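PDB 4PCH: VP1 from Polyomavirus HPyV7, which probably serves as the structural building block of the viral capsid, its jelly-roll core assembling into pentamers and taking part in attachment to host cells. Local coordinates for residues W174-T179 and T184-R189. Residues are numbered along the deposited sequence; the frame is centred on the assembly and turned at random. Where two conformers were deposited one is given.
Sequences WVADPT and TRYFGR
Ala176 and Pro178 meet a single aromatic side chain, Tyr186, where the jelly-roll core of VP1 faces a small three-stranded antiparallel sheet. Strand 174-176 is, within this chain, an outer strand of that small sheet, paired with 129-132, whereas 184-191 pairs with 117-124 in the large one. No hydrogen bond joins the two segments, so packing alone makes the contact.

The main element is a CH-pi contact: Ala176 CB sits over one face of the Tyr186 ring, 3.7 Å from its centroid and only 13° off the normal. Tyr186 has CG between its backbone N and carbonyl carbon (chi1 63°), which helps carry the ring across to the other sheet. At the ring's far end Tyr186 OH abuts the proline, 3.2 Å from Pro178 CA, which lies at the ring edge, near its plane.

Across the subunit interface, Tyr186 N is hydrogen-bonded to Asn204 OD1 of a neighbouring subunit, and Pro178 packs on Phe261 of the same neighbour. The turn carrying the proline is held by Asp177, whose OD2 forms a salt bridge with Arg161. Asp177 OD1 accepts a hydrogen bond from Thr179 N at 2.9 Å, closing an Asx turn, and a second from Thr179 OG1 at 2.7 Å, both from the same face of the carboxylate plane.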
loop_
_atom_site.group_PDB
_atom_site.type_symbol
_atom_site.label_atom_id
_atom_site.label_comp_id
_atom_site.label_asym_id
_atom_site.label_seq_id
_atom_site.Cartn_x
_atom_site.Cartn_y
_atom_site.Cartn_z
ATOM N N TRP B 174 19.426 -19.084 -3.247
ATOM C CA TRP B 174 20.030 -18.998 -1.903
ATOM C C TRP B 174 19.234 -18.001 -1.075
ATOM O O TRP B 174 19.114 -16.843 -1.517
ATOM C CB TRP B 174 21.484 -18.553 -2.003
ATOM C CG TRP B 174 22.386 -19.562 -2.663
ATOM C CD1 TRP B 174 22.791 -19.592 -3.967
ATOM C CD2 TRP B 174 22.967 -20.702 -2.040
ATOM N NE1 TRP B 174 23.591 -20.677 -4.187
ATOM C CE2 TRP B 174 23.722 -21.376 -3.010
ATOM C CE3 TRP B 174 22.927 -21.220 -0.732
ATOM C CZ2 TRP B 174 24.431 -22.535 -2.725
ATOM C CZ3 TRP B 174 23.630 -22.382 -0.456
ATOM C CH2 TRP B 174 24.358 -23.033 -1.447
ATOM N N VAL B 175 18.738 -18.431 0.076
ATOM C CA VAL B 175 17.857 -17.649 0.947
ATOM C C VAL B 175 18.542 -17.412 2.305
ATOM O O VAL B 175 19.129 -18.350 2.861
ATOM C CB VAL B 175 16.542 -18.418 1.189
ATOM C CG1 VAL B 175 15.589 -17.610 2.046
ATOM C CG2 VAL B 175 15.857 -18.778 -0.135
ATOM N N ALA B 176 18.439 -16.202 2.856
ATOM C CA ALA B 176 18.974 -15.941 4.185
ATOM C C ALA B 176 18.441 -16.983 5.154
ATOM O O ALA B 176 17.262 -17.300 5.151
ATOM C CB ALA B 176 18.572 -14.545 4.660
ATOM N N ASP B 177 19.316 -17.475 6.019
ATOM C CA ASP B 177 18.986 -18.561 6.930
ATOM C C ASP B 177 18.553 -18.024 8.321
ATOM O O ASP B 177 19.400 -17.545 9.091
ATOM C CB ASP B 177 20.204 -19.481 7.034
ATOM C CG ASP B 177 19.943 -20.742 7.890
ATOM O OD1 ASP B 177 18.854 -20.852 8.512
ATOM O OD2 ASP B 177 20.862 -21.592 7.972
ATOM N N PRO B 178 17.244 -18.092 8.655
ATOM C CA PRO B 178 16.761 -17.585 9.922
ATOM C C PRO B 178 17.138 -18.465 11.128
ATOM O O PRO B 178 17.005 -18.034 12.242
ATOM C CB PRO B 178 15.229 -17.546 9.711
ATOM C CG PRO B 178 14.973 -18.680 8.780
ATOM C CD PRO B 178 16.149 -18.680 7.855
ATOM N N THR B 179 17.629 -19.684 10.887
ATOM C CA THR B 179 18.108 -20.544 11.961
ATOM C C THR B 179 19.560 -20.222 12.375
ATOM O O THR B 179 20.045 -20.773 13.363
ATOM C CB THR B 179 17.992 -22.049 11.623
ATOM O OG1 THR B 179 18.991 -22.441 10.662
ATOM C CG2 THR B 179 16.599 -22.385 11.106
ATOM N N THR B 184 24.093 -11.098 12.484
ATOM C CA THR B 184 23.770 -10.370 11.272
ATOM C C THR B 184 22.309 -9.903 11.388
ATOM O O THR B 184 21.472 -10.605 12.003
ATOM C CB THR B 184 23.954 -11.291 10.041
ATOM O OG1 THR B 184 25.346 -11.540 9.845
ATOM C CG2 THR B 184 23.344 -10.703 8.767
ATOM N N ARG B 185 22.014 -8.715 10.857
ATOM C CA ARG B 185 20.627 -8.288 10.648
ATOM C C ARG B 185 20.377 -8.251 9.176
ATOM O O ARG B 185 21.252 -7.825 8.396
ATOM C CB ARG B 185 20.357 -6.900 11.233
ATOM C CG ARG B 185 20.772 -6.732 12.672
ATOM C CD ARG B 185 20.224 -7.750 13.642
ATOM N NE ARG B 185 20.660 -7.334 14.971
ATOM C CZ ARG B 185 21.386 -8.014 15.843
ATOM N NH1 ARG B 185 21.720 -9.292 15.650
ATOM N NH2 ARG B 185 21.730 -7.416 16.982
ATOM N N TYR B 186 19.182 -8.714 8.749
ATOM C CA TYR B 186 18.859 -8.704 7.321
ATOM C C TYR B 186 17.377 -8.464 7.096
ATOM O O TYR B 186 16.554 -8.656 7.998
ATOM C CB TYR B 186 19.281 -10.016 6.621
ATOM C CG TYR B 186 18.576 -11.253 7.107
ATOM C CD1 TYR B 186 17.300 -11.579 6.667
ATOM C CD2 TYR B 186 19.187 -12.120 8.007
ATOM C CE1 TYR B 186 16.662 -12.721 7.121
ATOM C CE2 TYR B 186 18.557 -13.259 8.454
ATOM C CZ TYR B 186 17.295 -13.563 8.013
ATOM O OH TYR B 186 16.672 -14.703 8.480
ATOM N N PHE B 187 17.071 -8.051 5.876
ATOM C CA PHE B 187 15.689 -7.817 5.447
ATOM C C PHE B 187 15.604 -8.020 3.943
ATOM O O PHE B 187 16.481 -7.558 3.183
ATOM C CB PHE B 187 15.265 -6.380 5.752
ATOM C CG PHE B 187 13.839 -6.087 5.323
ATOM C CD1 PHE B 187 12.778 -6.613 6.025
ATOM C CD2 PHE B 187 13.585 -5.354 4.198
ATOM C CE1 PHE B 187 11.466 -6.385 5.623
ATOM C CE2 PHE B 187 12.281 -5.115 3.781
ATOM C CZ PHE B 187 11.230 -5.632 4.496
ATOM N N GLY B 188 14.533 -8.681 3.503
ATOM C CA GLY B 188 14.315 -8.885 2.092
ATOM C C GLY B 188 12.863 -8.770 1.714
ATOM O O GLY B 188 11.985 -9.005 2.539
ATOM N N ARG B 189 12.628 -8.349 0.477
ATOM C CA ARG B 189 11.277 -8.256 -0.088
ATOM C C ARG B 189 11.287 -8.830 -1.500
ATOM O O ARG B 189 12.088 -8.412 -2.318
ATOM C CB ARG B 189 10.817 -6.797 -0.132
ATOM C CG ARG B 189 9.518 -6.547 -0.891
ATOM C CD ARG B 189 8.946 -5.170 -0.583
ATOM N NE ARG B 189 9.506 -4.081 -1.389
ATOM C CZ ARG B 189 8.921 -3.606 -2.488
ATOM N NH1 ARG B 189 7.788 -4.129 -2.901
ATOM N NH2 ARG B 189 9.466 -2.614 -3.165
#